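Local coordinates for 165aa long hypothetical protein (Pyrococcus horikoshii, PDB 2DC4) that is of unknown function but belongs to the CYTH family, whose tunnel-like beta barrels bind and process triphosphate compounds in characterised members such as class IV adenylyl cyclases, at residues E29-V34 with V98-W103; P41-V46 with T58-L63; K54-Y59 with E72-V77. All coordinates share one frame; numbering follows the deposited sequence.

Contact 1 (E29-V34 with V98-W103); sequences EEQEDV and VKKRRW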
loop_
_atom_site.group_PDB
_atom_site.type_symbol
_atom_site.label_atom_id
_atom_site.label_comp_id
_atom_site.label_asym_id
_atom_site.label_seq_id
_atom_site.Cartn_x
_atom_site.Cartn_y
_atom_site.Cartn_z
ATOM N N GLU A 29 9.207 12.732 -15.049
ATOM C CA GLU A 29 8.410 11.600 -14.581
ATOM C C GLU A 29 7.107 11.521 -15.370
ATOM O O GLU A 29 6.345 12.485 -15.412
ATOM C CB GLU A 29 8.086 11.728 -13.085
ATOM C CG GLU A 29 9.300 11.589 -12.166
ATOM C CD GLU A 29 8.945 11.632 -10.687
ATOM O OE1 GLU A 29 7.784 11.944 -10.349
ATOM O OE2 GLU A 29 9.839 11.363 -9.852
ATOM N N GLU A 30 6.864 10.378 -16.008
ATOM C CA GLU A 30 5.627 10.173 -16.756
ATOM C C GLU A 30 4.709 9.493 -15.753
ATOM O O GLU A 30 4.857 8.304 -15.462
ATOM C CB GLU A 30 5.879 9.280 -17.970
ATOM C CG GLU A 30 6.889 9.881 -18.944
ATOM C CD GLU A 30 7.052 9.062 -20.205
ATOM O OE1 GLU A 30 6.041 8.851 -20.907
ATOM O OE2 GLU A 30 8.191 8.633 -20.498
ATOM N N GLN A 31 3.761 10.260 -15.220
ATOM C CA GLN A 31 2.869 9.767 -14.183
ATOM C C GLN A 31 1.435 9.475 -14.593
ATOM O O GLN A 31 0.866 10.131 -15.464
ATOM C CB GLN A 31 2.837 10.773 -13.026
ATOM C CG GLN A 31 4.190 11.386 -12.681
ATOM C CD GLN A 31 4.084 12.412 -11.573
ATOM O OE1 GLN A 31 3.104 13.154 -11.496
ATOM N NE2 GLN A 31 5.098 12.468 -10.709
ATOM N N GLU A 32 0.858 8.477 -13.936
ATOM C CA GLU A 32 -0.528 8.097 -14.159
ATOM C C GLU A 32 -1.102 7.891 -12.766
ATOM O O GLU A 32 -0.673 6.986 -12.045
ATOM C CB GLU A 32 -0.620 6.795 -14.962
ATOM C CG GLU A 32 -2.053 6.372 -15.270
ATOM C CD GLU A 32 -2.136 5.109 -16.111
ATOM O OE1 GLU A 32 -1.419 5.025 -17.131
ATOM O OE2 GLU A 32 -2.928 4.208 -15.757
ATOM N N ASP A 33 -2.044 8.752 -12.382
ATOM C CA ASP A 33 -2.672 8.681 -11.067
ATOM C C ASP A 33 -4.122 8.251 -11.133
ATOM O O ASP A 33 -4.912 8.833 -11.871
ATOM C CB ASP A 33 -2.644 10.042 -10.365
ATOM C CG ASP A 33 -1.256 10.606 -10.222
ATOM O OD1 ASP A 33 -0.292 9.820 -10.223
ATOM O OD2 ASP A 33 -1.137 11.846 -10.092
ATOM N N VAL A 34 -4.474 7.234 -10.354
ATOM C CA VAL A 34 -5.857 6.783 -10.295
ATOM C C VAL A 34 -6.403 7.269 -8.954
ATOM O O VAL A 34 -5.964 6.830 -7.887
ATOM C CB VAL A 34 -5.965 5.242 -10.393
ATOM C CG1 VAL A 34 -7.401 4.806 -10.158
ATOM C CG2 VAL A 34 -5.494 4.784 -11.756
ATOM N N VAL A 98 -5.526 10.889 -13.731
ATOM C CA VAL A 98 -4.744 12.032 -14.185
ATOM C C VAL A 98 -3.435 11.532 -14.768
ATOM O O VAL A 98 -2.693 10.806 -14.106
ATOM C CB VAL A 98 -4.417 13.011 -13.033
ATOM C CG1 VAL A 98 -3.538 14.148 -13.557
ATOM C CG2 VAL A 98 -5.700 13.567 -12.428
ATOM N N LYS A 99 -3.154 11.923 -16.005
ATOM C CA LYS A 99 -1.926 11.520 -16.670
ATOM C C LYS A 99 -1.126 12.767 -16.994
ATOM O O LYS A 99 -1.650 13.718 -17.578
ATOM C CB LYS A 99 -2.237 10.757 -17.957
ATOM C CG LYS A 99 -2.993 9.456 -17.729
ATOM C CD LYS A 99 -3.257 8.726 -19.041
ATOM C CE LYS A 99 -1.961 8.313 -19.724
ATOM N NZ LYS A 99 -1.143 7.403 -18.871
ATOM N N LYS A 100 0.144 12.773 -16.619
ATOM C CA LYS A 100 0.955 13.946 -16.891
ATOM C C LYS A 100 2.423 13.613 -17.066
ATOM O O LYS A 100 2.884 12.545 -16.667
ATOM C CB LYS A 100 0.807 14.947 -15.745
ATOM C CG LYS A 100 1.600 14.556 -14.502
ATOM C CD LYS A 100 1.572 15.655 -13.444
ATOM C CE LYS A 100 0.362 15.546 -12.528
ATOM N NZ LYS A 100 0.493 14.399 -11.573
ATOM N N ARG A 101 3.148 14.538 -17.683
ATOM C CA ARG A 101 4.581 14.391 -17.863
ATOM C C ARG A 101 5.130 15.538 -17.019
ATOM O O ARG A 101 4.846 16.704 -17.288
ATOM C CB ARG A 101 4.958 14.564 -19.332
ATOM C CG ARG A 101 6.312 13.995 -19.690
ATOM C CD ARG A 101 6.271 13.346 -21.069
ATOM N NE ARG A 101 7.459 12.542 -21.340
ATOM C CZ ARG A 101 8.642 13.042 -21.683
ATOM N NH1 ARG A 101 8.802 14.351 -21.802
ATOM N NH2 ARG A 101 9.664 12.229 -21.912
ATOM N N ARG A 102 5.898 15.202 -15.986
ATOM C CA ARG A 102 6.437 16.203 -15.071
ATOM C C ARG A 102 7.942 16.426 -15.163
ATOM O O ARG A 102 8.731 15.479 -15.121
ATOM C CB ARG A 102 6.066 15.816 -13.635
ATOM C CG ARG A 102 6.668 16.708 -12.551
ATOM C CD ARG A 102 6.221 16.248 -11.165
ATOM N NE ARG A 102 4.806 16.529 -10.932
ATOM C CZ ARG A 102 4.126 16.146 -9.854
ATOM N NH1 ARG A 102 4.725 15.457 -8.891
ATOM N NH2 ARG A 102 2.841 16.454 -9.736
ATOM N N TRP A 103 8.324 17.695 -15.301
ATOM C CA TRP A 103 9.718 18.120 -15.354
ATOM C C TRP A 103 10.014 18.655 -13.956
ATOM O O TRP A 103 9.364 19.596 -13.501
ATOM C CB TRP A 103 9.888 19.250 -16.370
ATOM C CG TRP A 103 10.162 18.789 -17.757
ATOM C CD1 TRP A 103 11.366 18.803 -18.401
ATOM C CD2 TRP A 103 9.218 18.254 -18.682
ATOM N NE1 TRP A 103 11.228 18.312 -19.670
ATOM C CE2 TRP A 103 9.917 17.965 -19.872
ATOM C CE3 TRP A 103 7.843 17.989 -18.626
ATOM C CZ2 TRP A 103 9.294 17.425 -20.998
ATOM C CZ3 TRP A 103 7.220 17.451 -19.747
ATOM C CH2 TRP A 103 7.946 17.176 -20.917
HETATM O O HOH W 1 7.208 14.192 -8.488
HETATM O O HOH W 2 -2.257 14.075 -9.867
HETATM O O HOH W 3 -0.300 12.078 -12.766
#
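Lys100 reaches over to strand 24-36 and places NZ 2.9 Å from OE1 of Gln31, almost in line with the side-chain C=O (angle 167°). CG of Lys100 sits between its backbone N and carbonyl carbon (chi1 77°), and bends at chi3 and chi4 then wrap the chain round that oxygen, CG, CD and CE all running close to it. A weak salt bridge of 3.4 Å joins the same NZ to OD2 of Asp33, and two waters also bridge these atoms, one of them, whose bond to OD2 is weak, donating to the carbonyl of Val98 as well. The other carboxylate oxygen of Asp33 is engaged by Arg47. At the far side of the Gln31 amide, NE2 donates to OE1 of Glu29 at 2.8 Å, which fixes the rotation of the group. OE1 of Gln31 also lies 3.6 Å above the centre of the Arg102 guanidinium, the two planes standing 65° apart. Arg102 NE is held by Asn115, while its NH1 reaches OE1 of Glu29 through a water in the guanidinium plane. This is the close-packed face, and Gln31, Asp33, Lys100 and Arg102 are all buried.

The opposite face is partly exposed and looser. Glu32 and Lys99 run side by side, with NZ of Lys99 3.0 Å from OE1 of Glu32 and above the carboxylate plane; OE2 of Glu32 pairs with Lys48. Glu30 and Arg101 also point the same way, but OE1 to NE is a long 4.0 Å. Six backbone hydrogen bonds join these antiparallel strands of the closed barrel. The buried network of lysine, arginine, carboxylate and amide groups is consistent with the lining of a CYTH tunnel, whose polar interior would suit highly charged ligands.

Contact 2 (P41-V46 with T58-L63); sequences PKLLRV and TYKEIL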
loop_
_atom_site.group_PDB
_atom_site.type_symbol
_atom_site.label_atom_id
_atom_site.label_comp_id
_atom_site.label_asym_id
_atom_site.label_seq_id
_atom_site.Cartn_x
_atom_site.Cartn_y
_atom_site.Cartn_z
ATOM N N PRO A 41 -12.255 17.248 2.868
ATOM C CA PRO A 41 -11.379 17.660 1.768
ATOM C C PRO A 41 -10.213 16.688 1.604
ATOM O O PRO A 41 -9.061 17.106 1.494
ATOM C CB PRO A 41 -10.901 19.019 2.235
ATOM C CG PRO A 41 -10.625 18.738 3.684
ATOM C CD PRO A 41 -11.799 17.856 4.130
ATOM N N LYS A 42 -10.513 15.394 1.585
ATOM C CA LYS A 42 -9.473 14.380 1.464
ATOM C C LYS A 42 -9.291 13.834 0.049
ATOM O O LYS A 42 -10.230 13.809 -0.746
ATOM C CB LYS A 42 -9.772 13.234 2.432
ATOM C CG LYS A 42 -9.935 13.705 3.870
ATOM C CD LYS A 42 -10.374 12.581 4.788
ATOM C CE LYS A 42 -10.593 13.090 6.201
ATOM N NZ LYS A 42 -9.359 13.719 6.756
ATOM N N LEU A 43 -8.068 13.396 -0.244
ATOM C CA LEU A 43 -7.711 12.840 -1.550
ATOM C C LEU A 43 -6.997 11.506 -1.373
ATOM O O LEU A 43 -6.276 11.308 -0.399
ATOM C CB LEU A 43 -6.764 13.786 -2.294
ATOM C CG LEU A 43 -7.244 15.190 -2.659
ATOM C CD1 LEU A 43 -6.052 16.020 -3.134
ATOM C CD2 LEU A 43 -8.305 15.102 -3.739
ATOM N N LEU A 44 -7.197 10.600 -2.323
ATOM C CA LEU A 44 -6.543 9.294 -2.292
ATOM C C LEU A 44 -6.238 8.880 -3.718
ATOM O O LEU A 44 -7.115 8.903 -4.583
ATOM C CB LEU A 44 -7.442 8.232 -1.648
ATOM C CG LEU A 44 -6.878 6.801 -1.613
ATOM C CD1 LEU A 44 -5.592 6.764 -0.797
ATOM C CD2 LEU A 44 -7.912 5.862 -1.015
ATOM N N ARG A 45 -4.996 8.494 -3.975
ATOM C CA ARG A 45 -4.651 8.069 -5.320
ATOM C C ARG A 45 -3.531 7.053 -5.317
ATOM O O ARG A 45 -2.765 6.943 -4.355
ATOM C CB ARG A 45 -4.209 9.265 -6.169
ATOM C CG ARG A 45 -2.843 9.781 -5.773
ATOM C CD ARG A 45 -2.396 11.006 -6.554
ATOM N NE ARG A 45 -1.084 11.438 -6.079
ATOM C CZ ARG A 45 -0.732 12.706 -5.901
ATOM N NH1 ARG A 45 -1.594 13.679 -6.158
ATOM N NH2 ARG A 45 0.481 12.996 -5.447
ATOM N N VAL A 46 -3.461 6.298 -6.403
ATOM C CA VAL A 46 -2.407 5.324 -6.608
ATOM C C VAL A 46 -1.667 5.858 -7.824
ATOM O O VAL A 46 -2.254 6.024 -8.895
ATOM C CB VAL A 46 -2.951 3.927 -6.939
ATOM C CG1 VAL A 46 -1.802 3.019 -7.357
ATOM C CG2 VAL A 46 -3.681 3.353 -5.736
ATOM N N THR A 58 -0.883 7.502 -2.232
ATOM C CA THR A 58 -0.805 8.817 -1.615
ATOM C C THR A 58 -2.152 9.284 -1.080
ATOM O O THR A 58 -3.181 9.179 -1.750
ATOM C CB THR A 58 -0.296 9.887 -2.603
ATOM O OG1 THR A 58 -1.277 10.073 -3.624
ATOM C CG2 THR A 58 1.020 9.474 -3.238
ATOM N N TYR A 59 -2.123 9.796 0.143
ATOM C CA TYR A 59 -3.305 10.318 0.820
ATOM C C TYR A 59 -3.016 11.775 1.135
ATOM O O TYR A 59 -1.920 12.112 1.588
ATOM C CB TYR A 59 -3.542 9.563 2.130
ATOM C CG TYR A 59 -4.586 10.185 3.041
ATOM C CD1 TYR A 59 -5.941 9.888 2.896
ATOM C CD2 TYR A 59 -4.212 11.065 4.055
ATOM C CE1 TYR A 59 -6.898 10.452 3.741
ATOM C CE2 TYR A 59 -5.158 11.637 4.904
ATOM C CZ TYR A 59 -6.497 11.324 4.744
ATOM O OH TYR A 59 -7.437 11.870 5.596
ATOM N N LYS A 60 -3.997 12.635 0.896
ATOM C CA LYS A 60 -3.826 14.049 1.187
ATOM C C LYS A 60 -5.065 14.639 1.822
ATOM O O LYS A 60 -6.188 14.211 1.560
ATOM C CB LYS A 60 -3.521 14.846 -0.080
ATOM C CG LYS A 60 -2.165 14.586 -0.703
ATOM C CD LYS A 60 -1.892 15.595 -1.809
ATOM C CE LYS A 60 -0.537 15.359 -2.458
ATOM N NZ LYS A 60 -0.228 16.375 -3.505
ATOM N N GLU A 61 -4.841 15.626 2.675
ATOM C CA GLU A 61 -5.926 16.330 3.328
ATOM C C GLU A 61 -5.664 17.812 3.112
ATOM O O GLU A 61 -4.621 18.321 3.518
ATOM C CB GLU A 61 -5.959 16.017 4.824
ATOM C CG GLU A 61 -6.922 16.897 5.605
ATOM C CD GLU A 61 -7.153 16.400 7.015
ATOM O OE1 GLU A 61 -6.161 16.215 7.752
ATOM O OE2 GLU A 61 -8.330 16.195 7.382
ATOM N N ILE A 62 -6.598 18.488 2.449
ATOM C CA ILE A 62 -6.477 19.919 2.189
ATOM C C ILE A 62 -6.625 20.631 3.525
ATOM O O ILE A 62 -7.563 20.354 4.271
ATOM C CB ILE A 62 -7.599 20.431 1.263
ATOM C CG1 ILE A 62 -7.793 19.483 0.078
ATOM C CG2 ILE A 62 -7.273 21.843 0.793
ATOM C CD1 ILE A 62 -6.564 19.261 -0.750
ATOM N N LEU A 63 -5.722 21.560 3.816
ATOM C CA LEU A 63 -5.766 22.275 5.087
ATOM C C LEU A 63 -6.212 23.731 4.972
ATOM O O LEU A 63 -6.485 24.375 5.986
ATOM C CB LEU A 63 -4.395 22.212 5.762
ATOM C CG LEU A 63 -3.787 20.812 5.920
ATOM C CD1 LEU A 63 -2.410 20.921 6.561
ATOM C CD2 LEU A 63 -4.705 19.935 6.759
#
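The Tyr59 ring meets Lys42 at its edge, where CD of Lys42 lies near the ring plane, 4.1 Å from CZ; Leu43 O approaches the same ring obliquely, 3.6 Å from CD1. The other flat group, the Arg45 guanidinium, has CE of Lys60 beside it in an oblique position, 3.9 Å from NH2.

Lys42 is extended as far as CE and then turns at chi4 (-58°), which swings NZ between two acceptors. NZ donates to OH of Tyr59 at 2.9 Å and to OE2 of Glu61 at 2.8 Å, the latter reached from well above the carboxylate plane. An alanine in place of Lys42 would probably leave the Glu61 carboxylate without its countercharge here and the Tyr59 hydroxyl without this donor.

Strands 42-49 and 54-62 form an antiparallel beta hairpin within the CYTH barrel, their short segments 165° apart in direction, and alternation sorts the side chains onto two faces. Lys42, Leu44, Tyr59 and Glu61 share one, where Leu44 and Tyr59 pack against Leu86 of the second subunit and Leu44 also touches Phe87 of helix 80-89 in its own chain. Leu43, Arg45, Thr58 and Lys60 share the other. There the two cationic ends come close, NH2 of Arg45 lying 4.0 Å from NZ of Lys60, and would probably repel; each has other partners, Arg45 NH1 a hydrogen bond to the Tyr35 hydroxyl, Lys60 a cation-pi contact with Phe70 and weak, long ion pairs with Glu2 and Glu72.

Where the paired segments end, Pro41 follows a cis peptide bond and its carbonyl accepts the N-H of Ile62 at 3.0 Å along a nearly straight line (177°). Their side chains touch as well, CB of Pro41 to CB of Ile62 at 3.7 Å, while CD1 of Ile62 reaches CD1 of Leu43.

Contact 3 (K54-Y59 with E72-V77); sequences KSYITY and ELEFEV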
loop_
_atom_site.group_PDB
_atom_site.type_symbol
_atom_site.label_atom_id
_atom_site.label_comp_id
_atom_site.label_asym_id
_atom_site.label_seq_id
_atom_site.Cartn_x
_atom_site.Cartn_y
_atom_site.Cartn_z
ATOM N N LYS A 54 8.477 3.163 -10.580
ATOM C CA LYS A 54 8.046 3.395 -9.199
ATOM C C LYS A 54 6.529 3.548 -9.081
ATOM O O LYS A 54 5.872 4.028 -10.007
ATOM C CB LYS A 54 8.712 4.654 -8.645
ATOM C CG LYS A 54 10.211 4.549 -8.419
ATOM C CD LYS A 54 10.525 3.616 -7.260
ATOM C CE LYS A 54 11.939 3.843 -6.753
ATOM N NZ LYS A 54 12.270 2.943 -5.612
ATOM N N SER A 55 5.975 3.128 -7.944
ATOM C CA SER A 55 4.540 3.245 -7.698
ATOM C C SER A 55 4.337 3.681 -6.257
ATOM O O SER A 55 5.133 3.328 -5.378
ATOM C CB SER A 55 3.822 1.908 -7.931
ATOM O OG SER A 55 3.953 1.490 -9.277
ATOM N N TYR A 56 3.283 4.455 -6.021
ATOM C CA TYR A 56 2.989 4.955 -4.678
ATOM C C TYR A 56 1.508 5.013 -4.347
ATOM O O TYR A 56 0.650 5.046 -5.228
ATOM C CB TYR A 56 3.517 6.392 -4.503
ATOM C CG TYR A 56 4.988 6.561 -4.739
ATOM C CD1 TYR A 56 5.496 6.731 -6.028
ATOM C CD2 TYR A 56 5.886 6.499 -3.677
ATOM C CE1 TYR A 56 6.871 6.830 -6.249
ATOM C CE2 TYR A 56 7.254 6.595 -3.885
ATOM C CZ TYR A 56 7.742 6.756 -5.169
ATOM O OH TYR A 56 9.098 6.819 -5.362
ATOM N N ILE A 57 1.215 5.010 -3.054
ATOM C CA ILE A 57 -0.150 5.216 -2.607
ATOM C C ILE A 57 0.003 6.564 -1.926
ATOM O O ILE A 57 0.943 6.761 -1.148
ATOM C CB ILE A 57 -0.626 4.200 -1.559
ATOM C CG1 ILE A 57 -0.832 2.837 -2.220
ATOM C CG2 ILE A 57 -1.923 4.710 -0.909
ATOM C CD1 ILE A 57 -1.353 1.756 -1.275
ATOM N N THR A 58 -0.883 7.502 -2.232
ATOM C CA THR A 58 -0.805 8.817 -1.615
ATOM C C THR A 58 -2.152 9.284 -1.080
ATOM O O THR A 58 -3.181 9.179 -1.750
ATOM C CB THR A 58 -0.296 9.887 -2.603
ATOM O OG1 THR A 58 -1.277 10.073 -3.624
ATOM C CG2 THR A 58 1.020 9.474 -3.238
ATOM N N TYR A 59 -2.123 9.796 0.143
ATOM C CA TYR A 59 -3.305 10.318 0.820
ATOM C C TYR A 59 -3.016 11.775 1.135
ATOM O O TYR A 59 -1.920 12.112 1.588
ATOM C CB TYR A 59 -3.542 9.563 2.130
ATOM C CG TYR A 59 -4.586 10.185 3.041
ATOM C CD1 TYR A 59 -5.941 9.888 2.896
ATOM C CD2 TYR A 59 -4.212 11.065 4.055
ATOM C CE1 TYR A 59 -6.898 10.452 3.741
ATOM C CE2 TYR A 59 -5.158 11.637 4.904
ATOM C CZ TYR A 59 -6.497 11.324 4.744
ATOM O OH TYR A 59 -7.437 11.870 5.596
ATOM N N GLU A 72 0.329 15.370 3.754
ATOM C CA GLU A 72 0.519 14.293 2.793
ATOM C C GLU A 72 1.099 13.035 3.410
ATOM O O GLU A 72 2.047 13.090 4.190
ATOM C CB GLU A 72 1.425 14.752 1.647
ATOM C CG GLU A 72 1.731 13.654 0.636
ATOM C CD GLU A 72 2.618 14.127 -0.499
ATOM O OE1 GLU A 72 3.717 14.649 -0.221
ATOM O OE2 GLU A 72 2.217 13.974 -1.670
ATOM N N LEU A 73 0.508 11.899 3.057
ATOM C CA LEU A 73 0.973 10.605 3.526
ATOM C C LEU A 73 1.228 9.824 2.253
ATOM O O LEU A 73 0.293 9.489 1.527
ATOM C CB LEU A 73 -0.101 9.914 4.361
ATOM C CG LEU A 73 0.211 8.493 4.843
ATOM C CD1 LEU A 73 1.462 8.486 5.716
ATOM C CD2 LEU A 73 -0.980 7.959 5.611
ATOM N N GLU A 74 2.497 9.559 1.971
ATOM C CA GLU A 74 2.859 8.849 0.754
ATOM C C GLU A 74 3.907 7.781 0.988
ATOM O O GLU A 74 4.907 8.010 1.678
ATOM C CB GLU A 74 3.396 9.836 -0.289
ATOM C CG GLU A 74 3.895 9.176 -1.569
ATOM C CD GLU A 74 4.635 10.141 -2.471
ATOM O OE1 GLU A 74 5.693 10.658 -2.050
ATOM O OE2 GLU A 74 4.162 10.390 -3.598
ATOM N N PHE A 75 3.677 6.605 0.418
ATOM C CA PHE A 75 4.649 5.537 0.542
ATOM C C PHE A 75 4.667 4.686 -0.708
ATOM O O PHE A 75 3.666 4.563 -1.417
ATOM C CB PHE A 75 4.398 4.684 1.800
ATOM C CG PHE A 75 3.048 4.036 1.857
ATOM C CD1 PHE A 75 2.830 2.784 1.282
ATOM C CD2 PHE A 75 1.997 4.657 2.523
ATOM C CE1 PHE A 75 1.581 2.163 1.374
ATOM C CE2 PHE A 75 0.749 4.047 2.623
ATOM C CZ PHE A 75 0.536 2.796 2.049
ATOM N N GLU A 76 5.832 4.122 -0.985
ATOM C CA GLU A 76 6.027 3.298 -2.163
ATOM C C GLU A 76 5.400 1.918 -2.013
ATOM O O GLU A 76 5.424 1.345 -0.931
ATOM C CB GLU A 76 7.526 3.135 -2.416
ATOM C CG GLU A 76 7.865 2.482 -3.741
ATOM C CD GLU A 76 9.346 2.175 -3.883
ATOM O OE1 GLU A 76 10.178 2.997 -3.453
ATOM O OE2 GLU A 76 9.681 1.112 -4.439
ATOM N N VAL A 77 4.825 1.404 -3.100
ATOM C CA VAL A 77 4.255 0.056 -3.106
ATOM C C VAL A 77 4.842 -0.668 -4.307
ATOM O O VAL A 77 5.273 -0.036 -5.271
ATOM C CB VAL A 77 2.705 0.050 -3.195
ATOM C CG1 VAL A 77 2.124 0.834 -2.016
ATOM C CG2 VAL A 77 2.231 0.621 -4.528
HETATM O O HOH W 4 11.071 0.238 -6.781
HETATM O O HOH W 5 7.538 0.916 -6.671
HETATM O O HOH W 6 10.383 5.554 -3.245
#
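With CG between the backbone N and the carbonyl carbon (chi1 59°), the Phe75 ring is turned toward Ile57, and with CG1 of Ile57 anti to the carbonyl carbon (chi1 -72°) that atom meets CG1 of Val77 at 3.6 Å. These residues belong to the antiparallel beta hairpin of strands 54-62 and 69-76 in the CYTH barrel. Ile57 and Phe75 run side by side and point the same way, CB of Ile57 lying 4.0 Å above one face of the Phe75 ring, displaced toward its rim. Val77 crosses Ile57 at about a right angle. This apolar face adjoins the dimer partner: Leu86 of the second subunit packs on Ile57, and Asp79 of that subunit on Phe75.

Polar and aromatic groups occupy the other face. Obliquely to the Tyr56 ring comes the backbone of Glu76, whose CA is 3.5 Å from CD2. CG2 of Thr58 packs alongside the aliphatic part of Glu74, 3.3 Å from CG. At the end of the pairing, NZ of Lys54 makes a salt bridge with OE1 of Glu76 at 3.0 Å, entering 39° out of the carboxylate plane. OE2 of Glu76 accepts from Gln78 and from two waters, one of which also bonds to NZ of Lys54 and the other to Ser55 N and Val77 O. A third water bonds to OH of Tyr56 and donates to OE1 of Glu76 over just 2.6 Å.

From the N terminus, the chain first lays down 29-34, whose partner 98-103 arrives much later, so contact 1 closes a long loop with 63 residues between its segments. Contacts 2 and 3 are both nested inside that loop. Contact 2 closes a short one when 58-63 returns along 41-46, and contact 3 closes the next when 72-77 pairs with 54-59. These two overlap on Thr58 and Tyr59, so strand 54-62 is the common middle strand of successive hairpins. Contacts 1 and 2 meet between neighbouring strands 24-36 and 42-49, where Val34 N lies 2.9 Å from Val46 O, a probable hydrogen bond. Together the three contacts tie five neighbouring strands of the barrel, from 69-76 across to 94-107.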